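Local coordinates for interleukin-2 receptor subunit beta (Mus musculus, PDB 6DG5), which probably serves as a signalling receptor subunit for interleukin-2 and interleukin-15, binding the cytokine outside the cell and passing its mitogenic signal inward, at residues F67-S75 and V129-E137. Sequence-based numbering, arbitrary orientation.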
loop_
_atom_site.group_PDB
_atom_site.type_symbol
_atom_site.label_atom_id
_atom_site.label_comp_id
_atom_site.label_asym_id
_atom_site.label_seq_id
_atom_site.Cartn_x
_atom_site.Cartn_y
_atom_site.Cartn_z
ATOM N N PHE B 67 2.169 -6.268 -22.256
ATOM C CA PHE B 67 1.969 -7.246 -21.199
ATOM C C PHE B 67 0.627 -7.015 -20.511
ATOM O O PHE B 67 0.113 -5.891 -20.502
ATOM C CB PHE B 67 3.090 -7.156 -20.163
ATOM C CG PHE B 67 4.463 -7.015 -20.757
ATOM C CD1 PHE B 67 5.046 -8.063 -21.450
ATOM C CD2 PHE B 67 5.179 -5.840 -20.603
ATOM C CE1 PHE B 67 6.312 -7.934 -21.995
ATOM C CE2 PHE B 67 6.445 -5.704 -21.143
ATOM C CZ PHE B 67 7.012 -6.753 -21.840
ATOM N N PRO B 68 0.028 -8.060 -19.931
ATOM C CA PRO B 68 -1.194 -7.836 -19.141
ATOM C C PRO B 68 -0.927 -7.076 -17.857
ATOM O O PRO B 68 -1.757 -6.258 -17.441
ATOM C CB PRO B 68 -1.706 -9.259 -18.865
ATOM C CG PRO B 68 -0.970 -10.144 -19.828
ATOM C CD PRO B 68 0.355 -9.489 -20.046
ATOM N N GLU B 69 0.218 -7.320 -17.219
ATOM C CA GLU B 69 0.589 -6.659 -15.976
ATOM C C GLU B 69 1.443 -5.418 -16.202
ATOM O O GLU B 69 2.090 -4.944 -15.261
ATOM C CB GLU B 69 1.326 -7.636 -15.057
ATOM C CG GLU B 69 0.527 -8.875 -14.672
ATOM C CD GLU B 69 -0.517 -8.598 -13.607
ATOM O OE1 GLU B 69 -1.379 -9.473 -13.373
ATOM O OE2 GLU B 69 -0.469 -7.508 -13.000
ATOM N N SER B 70 1.461 -4.880 -17.419
ATOM C CA SER B 70 2.251 -3.690 -17.704
ATOM C C SER B 70 1.531 -2.450 -17.187
ATOM O O SER B 70 0.323 -2.292 -17.385
ATOM C CB SER B 70 2.518 -3.565 -19.202
ATOM O OG SER B 70 1.396 -3.020 -19.869
ATOM N N GLN B 71 2.278 -1.571 -16.520
ATOM C CA GLN B 71 1.713 -0.357 -15.929
ATOM C C GLN B 71 1.735 0.740 -16.984
ATOM O O GLN B 71 2.695 1.501 -17.106
ATOM C CB GLN B 71 2.482 0.050 -14.679
ATOM C CG GLN B 71 1.786 1.122 -13.854
ATOM C CD GLN B 71 0.462 0.646 -13.298
ATOM O OE1 GLN B 71 0.368 -0.446 -12.740
ATOM N NE2 GLN B 71 -0.575 1.457 -13.461
ATOM N N SER B 72 0.645 0.837 -17.748
ATOM C CA SER B 72 0.608 1.773 -18.866
ATOM C C SER B 72 0.234 3.186 -18.435
ATOM O O SER B 72 0.582 4.148 -19.126
ATOM C CB SER B 72 -0.371 1.278 -19.932
ATOM O OG SER B 72 -1.700 1.293 -19.444
ATOM N N LEU B 73 -0.468 3.335 -17.314
ATOM C CA LEU B 73 -0.916 4.637 -16.845
ATOM C C LEU B 73 -0.529 4.827 -15.385
ATOM O O LEU B 73 -0.269 3.866 -14.658
ATOM C CB LEU B 73 -2.432 4.797 -17.004
ATOM C CG LEU B 73 -2.983 4.762 -18.427
ATOM C CD1 LEU B 73 -4.499 4.661 -18.401
ATOM C CD2 LEU B 73 -2.544 5.995 -19.199
ATOM N N THR B 74 -0.508 6.086 -14.961
ATOM C CA THR B 74 -0.146 6.465 -13.602
ATOM C C THR B 74 -1.274 7.268 -12.965
ATOM O O THR B 74 -2.326 7.503 -13.564
ATOM C CB THR B 74 1.157 7.266 -13.579
ATOM O OG1 THR B 74 1.098 8.312 -14.557
ATOM C CG2 THR B 74 2.331 6.366 -13.876
ATOM N N SER B 75 -1.031 7.695 -11.723
ATOM C CA SER B 75 -2.028 8.460 -10.988
ATOM C C SER B 75 -2.174 9.870 -11.540
ATOM O O SER B 75 -3.259 10.458 -11.456
ATOM C CB SER B 75 -1.651 8.509 -9.509
ATOM O OG SER B 75 -1.009 7.310 -9.112
ATOM N N VAL B 129 -5.822 -13.471 -8.008
ATOM C CA VAL B 129 -6.142 -12.202 -8.652
ATOM C C VAL B 129 -5.102 -11.897 -9.720
ATOM O O VAL B 129 -3.959 -12.360 -9.655
ATOM C CB VAL B 129 -6.225 -11.045 -7.635
ATOM C CG1 VAL B 129 -7.425 -11.231 -6.722
ATOM C CG2 VAL B 129 -4.943 -10.961 -6.829
ATOM N N SER B 130 -5.511 -11.107 -10.712
ATOM C CA SER B 130 -4.646 -10.732 -11.820
ATOM C C SER B 130 -4.855 -9.264 -12.160
ATOM O O SER B 130 -5.886 -8.670 -11.835
ATOM C CB SER B 130 -4.907 -11.594 -13.063
ATOM O OG SER B 130 -4.487 -12.932 -12.862
ATOM N N GLN B 131 -3.849 -8.686 -12.822
ATOM C CA GLN B 131 -3.914 -7.317 -13.341
ATOM C C GLN B 131 -4.179 -6.299 -12.234
ATOM O O GLN B 131 -4.909 -5.322 -12.425
ATOM C CB GLN B 131 -4.960 -7.197 -14.450
ATOM C CG GLN B 131 -4.444 -7.587 -15.820
ATOM C CD GLN B 131 -5.449 -8.391 -16.610
ATOM O OE1 GLN B 131 -6.181 -7.854 -17.441
ATOM N NE2 GLN B 131 -5.491 -9.693 -16.354
ATOM N N VAL B 132 -3.584 -6.524 -11.068
ATOM C CA VAL B 132 -3.686 -5.602 -9.943
ATOM C C VAL B 132 -2.384 -4.820 -9.860
ATOM O O VAL B 132 -1.303 -5.406 -9.734
ATOM C CB VAL B 132 -3.974 -6.341 -8.628
ATOM C CG1 VAL B 132 -4.114 -5.341 -7.491
ATOM C CG2 VAL B 132 -5.231 -7.182 -8.759
ATOM N N SER B 133 -2.488 -3.496 -9.929
ATOM C CA SER B 133 -1.304 -2.654 -9.946
ATOM C C SER B 133 -0.628 -2.635 -8.582
ATOM O O SER B 133 -1.275 -2.744 -7.539
ATOM C CB SER B 133 -1.670 -1.229 -10.356
ATOM O OG SER B 133 -0.536 -0.381 -10.317
ATOM N N HIS B 134 0.701 -2.500 -8.604
ATOM C CA HIS B 134 1.440 -2.267 -7.368
ATOM C C HIS B 134 1.020 -0.959 -6.716
ATOM O O HIS B 134 1.154 -0.800 -5.498
ATOM C CB HIS B 134 2.940 -2.258 -7.653
ATOM C CG HIS B 134 3.365 -1.180 -8.599
ATOM N ND1 HIS B 134 2.972 -1.152 -9.920
ATOM C CD2 HIS B 134 4.144 -0.088 -8.416
ATOM C CE1 HIS B 134 3.494 -0.092 -10.511
ATOM N NE2 HIS B 134 4.212 0.569 -9.621
ATOM N N TYR B 135 0.506 -0.016 -7.513
ATOM C CA TYR B 135 0.024 1.251 -6.974
ATOM C C TYR B 135 -1.106 1.037 -5.974
ATOM O O TYR B 135 -1.206 1.759 -4.974
ATOM C CB TYR B 135 -0.452 2.153 -8.112
ATOM C CG TYR B 135 0.636 2.721 -8.993
ATOM C CD1 TYR B 135 1.859 3.114 -8.463
ATOM C CD2 TYR B 135 0.436 2.873 -10.358
ATOM C CE1 TYR B 135 2.851 3.640 -9.271
ATOM C CE2 TYR B 135 1.418 3.397 -11.172
ATOM C CZ TYR B 135 2.626 3.778 -10.625
ATOM O OH TYR B 135 3.604 4.299 -11.441
ATOM N N ILE B 136 -1.968 0.054 -6.228
ATOM C CA ILE B 136 -3.161 -0.170 -5.423
ATOM C C ILE B 136 -3.175 -1.532 -4.750
ATOM O O ILE B 136 -4.134 -1.841 -4.038
ATOM C CB ILE B 136 -4.442 0.008 -6.265
ATOM C CG1 ILE B 136 -4.461 -1.003 -7.411
ATOM C CG2 ILE B 136 -4.533 1.424 -6.800
ATOM C CD1 ILE B 136 -5.826 -1.220 -8.010
ATOM N N GLU B 137 -2.152 -2.360 -4.965
ATOM C CA GLU B 137 -2.175 -3.719 -4.429
ATOM C C GLU B 137 -2.338 -3.788 -2.913
ATOM O O GLU B 137 -3.083 -4.668 -2.447
ATOM C CB GLU B 137 -0.911 -4.475 -4.862
ATOM C CG GLU B 137 -1.003 -5.972 -4.625
ATOM C CD GLU B 137 0.350 -6.653 -4.629
ATOM O OE1 GLU B 137 1.176 -6.350 -5.513
ATOM O OE2 GLU B 137 0.594 -7.487 -3.734
#
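Gln71 and Ser133 meet in the tightly packed half of this contact, which illustrates how two loops can be joined by a buried amide and hydroxyl. The Ser133 hydroxyl donates to Gln71 OE1 (Ser133 OG to Gln71 OE1, 2.6 Å), approaching from above the carbonyl plane, and the same OG accepts from the backbone N of Tyr135, closing an ST turn. Arg15 also bonds to Gln71 OE1. The NH2 end of the amide is held by a nearly straight bond (178°) from Gln71 NE2 to the backbone O of Leu73, 2.7 Å away and in the amide plane. With CG anti to the backbone nitrogen (chi1 -168°) and the chain folded at chi2, Gln71 also lies against the Tyr135 ring, Gln71 CG to Tyr135 CE2 3.5 Å. Replacing Gln71 by an alanine would probably leave the Ser133 hydroxyl without its acceptor and open a gap beside Tyr135. Loop 67-75 belongs to the N-terminal domain and loop 129-137 to the fibronectin type-III domain, so the contact lies at the interdomain elbow of a type I cytokine receptor. Here an acidic side chain of another protein in the complex hydrogen-bonds to Tyr135 OH, against which Thr74 CG2 rests at 3.4 Å. Toward solvent the fit is looser: the backbone O of Pro68 lies 3.4 Å from the aliphatic CG of Gln131, whose side chain touches an N-acetylglucosamine. The firm bond on that side runs from the backbone N of Gln131 to Glu69 OE1, 2.7 Å away, reached from the syn side but tilted 33° out of the carboxylate plane, while Glu69 OE2 pairs with Arg15.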